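Local coordinates for protein histidinol-phosphate aminotransferase (Clostridium acetobutylicum, PDB 3FTB) that probably catalyses pyridoxal-phosphate-dependent transamination, transferring an amino group as a histidinol-phosphate aminotransferase, at residues A[28-32]-A[320-324]; A[33-37]-A[297-301]; A[106-111]-A[153-157]; A[215-219]-A[264-269]. One frame throughout, in Å; residues are numbered along the deposited sequence.

Contact 1 (A[28-32]-A[320-324]); sequences LLDYS and DIVIR. With PO4 (phosphate ion), chain F.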
# COMPACT_ATOMS: atom_id res chain seq x y z
N LEU A 28 -23.93 -16.07 -8.57
CA LEU A 28 -23.66 -14.72 -9.05
C LEU A 28 -22.47 -14.64 -10.02
O LEU A 28 -21.32 -14.64 -9.60
CB LEU A 28 -23.44 -13.77 -7.88
CG LEU A 28 -23.29 -12.28 -8.21
CD1 LEU A 28 -24.20 -11.86 -9.36
CD2 LEU A 28 -23.56 -11.42 -6.98
N LEU A 29 -22.76 -14.59 -11.32
CA LEU A 29 -21.75 -14.32 -12.34
C LEU A 29 -21.54 -12.81 -12.51
O LEU A 29 -22.46 -12.11 -12.94
CB LEU A 29 -22.19 -14.90 -13.68
CG LEU A 29 -21.69 -16.30 -14.05
CD1 LEU A 29 -21.73 -17.22 -12.86
CD2 LEU A 29 -22.52 -16.85 -15.20
N ASP A 30 -20.35 -12.32 -12.18
CA ASP A 30 -20.03 -10.90 -12.38
C ASP A 30 -19.32 -10.65 -13.71
O ASP A 30 -18.12 -10.89 -13.85
CB ASP A 30 -19.22 -10.33 -11.20
CG ASP A 30 -19.28 -8.79 -11.13
OD1 ASP A 30 -18.96 -8.23 -10.06
OD2 ASP A 30 -19.65 -8.14 -12.14
N TYR A 31 -20.09 -10.16 -14.69
CA TYR A 31 -19.58 -9.84 -16.01
C TYR A 31 -19.14 -8.38 -16.11
O TYR A 31 -18.75 -7.90 -17.19
CB TYR A 31 -20.60 -10.23 -17.09
CG TYR A 31 -20.44 -11.68 -17.46
CD1 TYR A 31 -19.78 -12.06 -18.62
CD2 TYR A 31 -20.90 -12.68 -16.61
CE1 TYR A 31 -19.60 -13.40 -18.94
CE2 TYR A 31 -20.72 -14.01 -16.92
CZ TYR A 31 -20.07 -14.37 -18.08
OH TYR A 31 -19.91 -15.70 -18.37
N SER A 32 -19.20 -7.68 -14.98
CA SER A 32 -18.54 -6.39 -14.86
C SER A 32 -17.10 -6.56 -14.31
O SER A 32 -16.29 -5.62 -14.32
CB SER A 32 -19.38 -5.41 -14.04
OG SER A 32 -19.33 -5.69 -12.65
N ASP A 320 -29.01 -12.99 -11.25
CA ASP A 320 -27.70 -12.98 -10.60
C ASP A 320 -26.59 -12.91 -11.63
O ASP A 320 -25.56 -13.57 -11.50
CB ASP A 320 -27.50 -14.20 -9.69
CG ASP A 320 -28.49 -14.24 -8.55
OD1 ASP A 320 -29.17 -13.22 -8.31
OD2 ASP A 320 -28.60 -15.30 -7.90
N ILE A 321 -26.81 -12.11 -12.66
CA ILE A 321 -25.76 -11.79 -13.60
C ILE A 321 -25.57 -10.28 -13.66
O ILE A 321 -26.52 -9.52 -13.86
CB ILE A 321 -26.05 -12.39 -14.99
CG1 ILE A 321 -25.94 -13.92 -14.93
CG2 ILE A 321 -25.10 -11.83 -16.04
CD1 ILE A 321 -26.48 -14.65 -16.15
N VAL A 322 -24.33 -9.84 -13.45
CA VAL A 322 -24.03 -8.42 -13.47
C VAL A 322 -23.31 -8.09 -14.77
O VAL A 322 -22.42 -8.82 -15.18
CB VAL A 322 -23.14 -8.02 -12.29
CG1 VAL A 322 -23.00 -6.49 -12.22
CG2 VAL A 322 -23.70 -8.57 -10.99
N ILE A 323 -23.72 -7.00 -15.42
CA ILE A 323 -22.95 -6.46 -16.54
C ILE A 323 -22.45 -5.06 -16.22
O ILE A 323 -22.68 -4.53 -15.13
CB ILE A 323 -23.76 -6.41 -17.86
CG1 ILE A 323 -24.88 -5.36 -17.77
CG2 ILE A 323 -24.31 -7.79 -18.21
CD1 ILE A 323 -25.21 -4.68 -19.09
N ARG A 324 -21.76 -4.45 -17.18
CA ARG A 324 -21.26 -3.10 -16.99
C ARG A 324 -21.98 -2.13 -17.91
O ARG A 324 -21.78 -2.15 -19.13
CB ARG A 324 -19.75 -3.03 -17.21
CG ARG A 324 -19.13 -1.69 -16.81
CD ARG A 324 -19.17 -1.50 -15.30
NE ARG A 324 -18.14 -0.56 -14.85
CZ ARG A 324 -18.16 0.74 -15.11
NH1 ARG A 324 -19.16 1.25 -15.82
NH2 ARG A 324 -17.19 1.53 -14.67
P PO4 F . -13.89 -0.82 -14.59
O1 PO4 F . -13.03 -0.79 -13.34
O2 PO4 F . -14.18 0.60 -15.04
O3 PO4 F . -13.14 -1.55 -15.68
O4 PO4 F . -15.18 -1.54 -14.30
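Two parallel beta bridges add strand 29-30 to the edge of the five-stranded mixed sheet, beside strand 321-325. The two segments run almost exactly the same way, 3° apart end to end, with Leu29 opposite Ile321 and Asp30 opposite Val322. Leu29 N donates to Asp320 O (3.0 Å), Leu29 O accepts from Val322 N (3.0 Å), and Tyr31 N donates to Val322 O (2.7 Å). Leu29 CB meets Ile321 CG1 at 4.1 Å on one face; Val322, on the other, is touched by Leu28 through CD1 to CG2 (3.7 Å). An Asx turn follows: Asp30 OD2 accepts from Ser32 N (2.9 Å), and also from Ser32 OG (2.5 Å). Asp320 is the C-prime residue of the Schellman motif that ends helix 309-317. Arg324 NE binds phosphate O4 at 3.2 Å, and Arg338 on strand 336-340 also holds the ion. Parallel pairing of an N-terminal strand with the C-terminal part of the chain is consistent with the small domain of a fold type I aminotransferase.

Contact 2 (A[33-37]-A[297-301]); sequences SNINP and ANFVL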
# COMPACT_ATOMS: atom_id res chain seq x y z
N SER A 33 -16.77 -7.77 -13.85
CA SER A 33 -15.42 -8.08 -13.39
C SER A 33 -14.56 -8.78 -14.45
O SER A 33 -14.95 -9.80 -15.03
CB SER A 33 -15.49 -8.94 -12.13
OG SER A 33 -14.30 -9.68 -11.98
N ASN A 34 -13.37 -8.24 -14.69
CA ASN A 34 -12.47 -8.80 -15.70
C ASN A 34 -11.21 -9.41 -15.09
O ASN A 34 -10.09 -9.08 -15.48
CB ASN A 34 -12.08 -7.74 -16.73
CG ASN A 34 -13.27 -6.92 -17.22
OD1 ASN A 34 -13.16 -5.71 -17.39
ND2 ASN A 34 -14.39 -7.58 -17.47
N ILE A 35 -11.39 -10.30 -14.13
CA ILE A 35 -10.26 -11.03 -13.57
C ILE A 35 -10.19 -12.37 -14.28
O ILE A 35 -11.22 -12.91 -14.69
CB ILE A 35 -10.41 -11.26 -12.05
CG1 ILE A 35 -10.65 -9.92 -11.32
CG2 ILE A 35 -9.18 -12.00 -11.47
CD1 ILE A 35 -9.55 -8.86 -11.54
N ASN A 36 -8.98 -12.88 -14.44
CA ASN A 36 -8.72 -14.16 -15.08
C ASN A 36 -9.47 -15.29 -14.39
O ASN A 36 -9.37 -15.45 -13.17
CB ASN A 36 -7.20 -14.43 -15.08
CG ASN A 36 -6.79 -15.59 -15.97
OD1 ASN A 36 -7.39 -16.66 -15.95
ND2 ASN A 36 -5.72 -15.38 -16.74
N PRO A 37 -10.22 -16.09 -15.16
CA PRO A 37 -11.07 -17.17 -14.66
C PRO A 37 -10.27 -18.42 -14.31
O PRO A 37 -10.72 -19.24 -13.51
CB PRO A 37 -11.96 -17.44 -15.87
CG PRO A 37 -10.99 -17.36 -16.96
CD PRO A 37 -10.24 -16.07 -16.63
N ALA A 297 -8.36 -8.20 -25.28
CA ALA A 297 -8.13 -8.71 -23.93
C ALA A 297 -9.29 -9.60 -23.51
O ALA A 297 -9.88 -10.29 -24.34
CB ALA A 297 -7.94 -7.55 -22.93
N ASN A 298 -9.64 -9.58 -22.23
CA ASN A 298 -10.73 -10.43 -21.73
C ASN A 298 -12.06 -9.71 -21.47
O ASN A 298 -12.76 -9.99 -20.48
CB ASN A 298 -10.27 -11.21 -20.48
CG ASN A 298 -9.95 -10.29 -19.32
OD1 ASN A 298 -9.46 -9.18 -19.52
ND2 ASN A 298 -10.24 -10.74 -18.10
N PHE A 299 -12.44 -8.82 -22.39
CA PHE A 299 -13.74 -8.15 -22.34
C PHE A 299 -14.14 -7.65 -23.73
O PHE A 299 -13.30 -7.50 -24.61
CB PHE A 299 -13.72 -7.00 -21.34
CG PHE A 299 -12.58 -6.04 -21.55
CD1 PHE A 299 -12.68 -5.02 -22.48
CD2 PHE A 299 -11.41 -6.17 -20.82
CE1 PHE A 299 -11.62 -4.14 -22.68
CE2 PHE A 299 -10.36 -5.31 -21.02
CZ PHE A 299 -10.47 -4.29 -21.94
N VAL A 300 -15.43 -7.38 -23.89
CA VAL A 300 -16.00 -7.01 -25.19
C VAL A 300 -17.05 -5.89 -25.04
O VAL A 300 -17.92 -5.96 -24.17
CB VAL A 300 -16.65 -8.25 -25.85
CG1 VAL A 300 -17.77 -8.81 -24.96
CG2 VAL A 300 -17.17 -7.93 -27.24
N LEU A 301 -16.96 -4.85 -25.87
CA LEU A 301 -17.93 -3.74 -25.85
C LEU A 301 -19.04 -3.89 -26.90
O LEU A 301 -18.78 -3.88 -28.12
CB LEU A 301 -17.24 -2.38 -26.05
CG LEU A 301 -18.15 -1.14 -26.11
CD1 LEU A 301 -18.54 -0.72 -24.70
CD2 LEU A 301 -17.48 0.01 -26.86
O HOH W 1 -11.88 -12.71 -17.64
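Here the loop that follows edge strand 29-30 passes the start of strand 299-304, in the five-stranded sheet of a fold type I aminotransferase. The touching surface is small, 161 Å² in all, and is made mainly by Asn34, Asn298 and Phe299. Asn34 (chi1 near m) points its CA-to-CB bond toward the strand, which brings OD1 to 3.9 Å from Phe299 CD2; its side chain also lies about 4 Å from a bound phosphate ion, probably from the crystallisation liquor, and against Arg338 and Ala340. Phe299 takes chi1 near p, its ring placed beside Asn34 and edge-to-face with Phe186. Asn298, likewise p, extends its amide toward the loop. There ND2 donates to Asn34 O at 3.1 Å, with an almost straight angle of 168°, so a side-chain amide, not backbone pairing, joins the two segments. Ile35 turns its CA-to-CB bond away and packs on Lys215. Asn36, with chi1 near t, faces sideways: OD1 accepts from Leu38 N, as in an Asx turn, while ND2 donates to Phe216 O, tying the loop to the segment that carries Lys215. One water completes the junction, accepting from Asn298 ND2 at 2.6 Å and donating to Ile35 O at 3.0 Å.

Contact 3 (A[106-111]-A[153-157]); sequences PSYAEY and PNNPN. With PO4 (phosphate ion), chain F.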
# COMPACT_ATOMS: atom_id res chain seq x y z
N PRO A 106 -13.54 7.33 -24.89
CA PRO A 106 -13.78 6.61 -23.62
C PRO A 106 -12.50 6.00 -23.04
O PRO A 106 -11.58 5.68 -23.81
CB PRO A 106 -14.74 5.49 -24.03
CG PRO A 106 -15.37 5.95 -25.28
CD PRO A 106 -14.38 6.81 -25.98
N SER A 107 -12.43 5.88 -21.72
CA SER A 107 -11.33 5.17 -21.08
C SER A 107 -11.62 4.88 -19.60
O SER A 107 -12.61 5.34 -19.05
CB SER A 107 -10.03 5.97 -21.19
OG SER A 107 -10.16 7.19 -20.47
N TYR A 108 -10.75 4.10 -18.98
CA TYR A 108 -10.86 3.77 -17.56
C TYR A 108 -11.04 5.02 -16.71
O TYR A 108 -10.19 5.93 -16.74
CB TYR A 108 -9.62 2.99 -17.16
CG TYR A 108 -9.59 2.42 -15.77
CD1 TYR A 108 -10.62 1.64 -15.30
CD2 TYR A 108 -8.50 2.64 -14.93
CE1 TYR A 108 -10.59 1.10 -14.02
CE2 TYR A 108 -8.45 2.10 -13.65
CZ TYR A 108 -9.50 1.33 -13.20
OH TYR A 108 -9.45 0.80 -11.93
N ALA A 109 -12.14 5.06 -15.96
CA ALA A 109 -12.53 6.22 -15.15
C ALA A 109 -11.38 6.84 -14.35
O ALA A 109 -11.31 8.06 -14.22
CB ALA A 109 -13.66 5.85 -14.21
N GLU A 110 -10.51 6.00 -13.80
CA GLU A 110 -9.41 6.44 -12.93
C GLU A 110 -8.42 7.46 -13.54
O GLU A 110 -7.76 8.20 -12.80
CB GLU A 110 -8.65 5.24 -12.34
CG GLU A 110 -7.22 5.59 -11.87
CD GLU A 110 -6.60 4.58 -10.89
OE1 GLU A 110 -6.58 3.37 -11.20
OE2 GLU A 110 -6.10 5.01 -9.82
N TYR A 111 -8.28 7.51 -14.86
CA TYR A 111 -7.37 8.50 -15.43
C TYR A 111 -7.80 9.91 -15.01
O TYR A 111 -7.01 10.65 -14.43
CB TYR A 111 -7.23 8.39 -16.95
CG TYR A 111 -6.92 7.01 -17.49
CD1 TYR A 111 -6.33 6.04 -16.69
CD2 TYR A 111 -7.20 6.69 -18.81
CE1 TYR A 111 -6.04 4.78 -17.18
CE2 TYR A 111 -6.91 5.41 -19.32
CZ TYR A 111 -6.33 4.47 -18.49
OH TYR A 111 -6.04 3.21 -18.97
N PRO A 153 -4.38 -2.71 -24.01
CA PRO A 153 -5.58 -2.27 -24.73
C PRO A 153 -6.49 -1.40 -23.87
O PRO A 153 -6.44 -1.46 -22.65
CB PRO A 153 -6.30 -3.58 -25.10
CG PRO A 153 -5.59 -4.66 -24.37
CD PRO A 153 -4.55 -4.08 -23.49
N ASN A 154 -7.33 -0.60 -24.50
CA ASN A 154 -8.21 0.31 -23.76
C ASN A 154 -9.54 -0.27 -23.26
O ASN A 154 -10.30 -0.87 -24.02
CB ASN A 154 -8.48 1.57 -24.58
CG ASN A 154 -9.05 2.69 -23.74
OD1 ASN A 154 -8.46 3.09 -22.73
ND2 ASN A 154 -10.18 3.23 -24.16
N ASN A 155 -9.79 -0.08 -21.97
CA ASN A 155 -11.08 -0.33 -21.34
C ASN A 155 -11.99 0.88 -21.60
O ASN A 155 -11.63 2.00 -21.23
CB ASN A 155 -10.82 -0.52 -19.84
CG ASN A 155 -12.08 -0.42 -18.99
OD1 ASN A 155 -13.20 -0.48 -19.49
ND2 ASN A 155 -11.89 -0.27 -17.68
N PRO A 156 -13.18 0.69 -22.19
CA PRO A 156 -14.03 -0.50 -22.41
C PRO A 156 -13.98 -1.18 -23.78
O PRO A 156 -14.57 -2.25 -23.91
CB PRO A 156 -15.45 0.08 -22.26
CG PRO A 156 -15.29 1.62 -22.50
CD PRO A 156 -13.83 1.90 -22.73
N ASN A 157 -13.33 -0.59 -24.78
CA ASN A 157 -13.49 -1.11 -26.13
C ASN A 157 -12.44 -2.13 -26.53
O ASN A 157 -12.51 -2.68 -27.63
CB ASN A 157 -13.53 0.03 -27.15
CG ASN A 157 -12.20 0.74 -27.28
OD1 ASN A 157 -11.70 1.32 -26.32
ND2 ASN A 157 -11.64 0.73 -28.47
P PO4 F . -13.89 -0.82 -14.59
O1 PO4 F . -13.03 -0.79 -13.34
O2 PO4 F . -14.18 0.60 -15.04
O3 PO4 F . -13.14 -1.55 -15.68
O4 PO4 F . -15.18 -1.54 -14.30
O HOH W 2 -8.33 1.89 -19.88
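This buried contact joins the loop leading into helix 110-117 to the loop after strand 147-151, at the C-terminal ends of neighbouring parallel strands, where fold type I enzymes build their active site. Cis peptide bonds precede Pro106, Pro153 and Pro156 and shape both loops. Asn154 ND2 donates to Pro106 O (2.8 Å) and to Asn157 OD1 (3.3 Å), while Pro106 CB rests on Pro156 CD at 3.9 Å. Ser107 CA approaches Asn155 O at 3.2 Å in a CA-H...O contact. A water gathers the two segments: it donates to Tyr111 OH (2.8 Å) and Asn154 OD1 (3.1 Å) and accepts from Asn155 N (3.2 Å). Tyr111 OH is also bonded to Asp183. Asn155 ND2 reaches phosphate O3 at 2.7 Å in a weak hydrogen bond, and Tyr108 CE1 lies 3.2 Å from phosphate O1; Arg338 and Arg324 bind the same ion. The phosphate probably comes from the crystallisation liquor, but the groups around it suggest an anion-binding pocket, consistent with a site for substrate carboxylate or phosphate.

Contact 4 (A[215-219]-A[264-269]); sequences KFFAM and YIEESL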
# COMPACT_ATOMS: atom_id res chain seq x y z
N LYS A 215 -5.09 -8.29 -13.07
CA LYS A 215 -6.10 -8.82 -13.97
C LYS A 215 -5.65 -10.17 -14.51
O LYS A 215 -6.29 -11.19 -14.25
CB LYS A 215 -6.38 -7.83 -15.11
CG LYS A 215 -7.04 -6.52 -14.68
CD LYS A 215 -8.36 -6.77 -13.96
CE LYS A 215 -9.19 -5.49 -13.81
NZ LYS A 215 -8.62 -4.56 -12.80
N PHE A 216 -4.54 -10.17 -15.25
CA PHE A 216 -4.06 -11.37 -15.94
C PHE A 216 -3.59 -12.52 -15.04
O PHE A 216 -3.68 -13.69 -15.42
CB PHE A 216 -2.95 -11.00 -16.92
CG PHE A 216 -2.52 -12.13 -17.81
CD1 PHE A 216 -3.38 -12.64 -18.78
CD2 PHE A 216 -1.26 -12.69 -17.69
CE1 PHE A 216 -2.99 -13.68 -19.60
CE2 PHE A 216 -0.87 -13.72 -18.51
CZ PHE A 216 -1.73 -14.22 -19.47
N PHE A 217 -3.10 -12.18 -13.85
CA PHE A 217 -2.58 -13.18 -12.92
C PHE A 217 -3.57 -13.51 -11.81
O PHE A 217 -3.23 -14.22 -10.86
CB PHE A 217 -1.22 -12.75 -12.33
CG PHE A 217 -0.07 -12.88 -13.30
CD1 PHE A 217 0.36 -11.79 -14.03
CD2 PHE A 217 0.55 -14.10 -13.50
CE1 PHE A 217 1.40 -11.90 -14.94
CE2 PHE A 217 1.59 -14.23 -14.41
CZ PHE A 217 2.01 -13.12 -15.13
N ALA A 218 -4.78 -12.97 -11.95
CA ALA A 218 -5.93 -13.33 -11.12
C ALA A 218 -5.80 -12.98 -9.64
O ALA A 218 -6.58 -13.50 -8.81
CB ALA A 218 -6.28 -14.82 -11.29
N MET A 219 -4.85 -12.11 -9.31
CA MET A 219 -4.55 -11.81 -7.91
C MET A 219 -4.79 -10.33 -7.52
O MET A 219 -3.83 -9.62 -7.22
CB MET A 219 -3.11 -12.24 -7.56
CG MET A 219 -2.87 -13.78 -7.55
SD MET A 219 -1.20 -14.38 -7.09
CE MET A 219 -0.22 -13.63 -8.39
N TYR A 264 1.39 -21.22 -16.55
CA TYR A 264 0.15 -20.56 -16.18
C TYR A 264 -0.17 -19.56 -17.28
O TYR A 264 -1.33 -19.38 -17.67
CB TYR A 264 0.29 -19.82 -14.85
CG TYR A 264 -0.92 -18.99 -14.51
CD1 TYR A 264 -1.98 -19.53 -13.80
CD2 TYR A 264 -1.03 -17.66 -14.93
CE1 TYR A 264 -3.09 -18.78 -13.49
CE2 TYR A 264 -2.15 -16.90 -14.63
CZ TYR A 264 -3.17 -17.47 -13.91
OH TYR A 264 -4.30 -16.73 -13.60
N ILE A 265 0.88 -18.93 -17.79
CA ILE A 265 0.74 -17.94 -18.85
C ILE A 265 0.31 -18.54 -20.20
O ILE A 265 -0.32 -17.86 -21.00
CB ILE A 265 2.03 -17.11 -19.00
CG1 ILE A 265 2.32 -16.36 -17.69
CG2 ILE A 265 1.93 -16.14 -20.17
CD1 ILE A 265 3.73 -15.74 -17.59
N GLU A 266 0.62 -19.81 -20.45
CA GLU A 266 0.31 -20.43 -21.74
C GLU A 266 -1.07 -21.09 -21.74
O GLU A 266 -1.77 -21.13 -22.76
CB GLU A 266 1.37 -21.46 -22.10
CG GLU A 266 2.73 -20.87 -22.42
CD GLU A 266 3.77 -21.95 -22.67
OE1 GLU A 266 4.80 -21.65 -23.31
OE2 GLU A 266 3.55 -23.10 -22.23
N GLU A 267 -1.43 -21.64 -20.59
CA GLU A 267 -2.74 -22.25 -20.41
C GLU A 267 -3.79 -21.13 -20.48
O GLU A 267 -4.93 -21.35 -20.90
CB GLU A 267 -2.79 -22.97 -19.06
CG GLU A 267 -3.98 -23.90 -18.87
CD GLU A 267 -4.42 -24.02 -17.41
OE1 GLU A 267 -5.64 -24.07 -17.15
OE2 GLU A 267 -3.53 -24.04 -16.52
N SER A 268 -3.38 -19.93 -20.10
CA SER A 268 -4.26 -18.77 -20.09
C SER A 268 -4.48 -18.24 -21.51
O SER A 268 -5.62 -18.04 -21.93
CB SER A 268 -3.70 -17.69 -19.15
OG SER A 268 -3.71 -18.13 -17.79
N LEU A 269 -3.40 -18.02 -22.25
CA LEU A 269 -3.50 -17.68 -23.67
C LEU A 269 -4.36 -18.70 -24.42
O LEU A 269 -5.19 -18.35 -25.26
CB LEU A 269 -2.12 -17.60 -24.31
CG LEU A 269 -1.47 -16.21 -24.39
CD1 LEU A 269 -2.20 -15.20 -23.52
CD2 LEU A 269 0.01 -16.28 -24.03
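Apolar packing dominates this contact between a loop and the 264-269 part of helix 262-285. The loop makes a type I beta turn from Lys215 to Ala218, closed by Ala218 N to Lys215 O (3.3 Å), and its two central residues, Phe216 and Phe217, send their rings to the helix. Phe216 CE2 lies 4.1 Å from Ile265 CG2, which sits at the ring edge, and Phe216 CZ reaches Ser268 CB at 4.0 Å and Leu269 CD1 at 4.2 Å. Phe217 takes the neighbouring place, with CE2 4.0 Å from Ile265 CG1 and CD2 4.1 Å from Tyr264 CE2. Ile265 thus meets both phenylalanines. No hydrogen bond joins the segments. Tyr264 OH touches Ala218 CB at 3.6 Å but bonds to Gly39 O, and Ser268 OG turns back to Tyr264 O (2.7 Å) within the helix. Phe216 O goes instead to Asn36. Lys215 points elsewhere: its NZ is hydrogen-bonded to Tyr58 OH of the second subunit. A lysine in this turn, facing a tyrosine from the partner subunit, is consistent with the Schiff-base lysine site of fold type I aminotransferases.

Overall arrangement
Along the chain, contact 1 encloses contact 2, which encloses contact 3, then contact 4. Contact 2 is the hub: its centre lies about 12 Å from those of contacts 1 and 4 and 13 Å from that of contact 3; other pairs are 19 to 21 Å apart. Contacts 1 and 2 share the five-stranded sheet through strands 321-325 and 299-304. Contact 3 follows strands of the seven-stranded sheet and touches contact 2 at Leu301 CB and Pro156 O (3.4 Å); contact 4 joins contact 2 by a probable hydrogen bond, Asn36 N to Lys215 O (3.2 Å). Contacts 1 and 3 do not touch, but both reach one phosphate ion, consistent with an active site between the sheets.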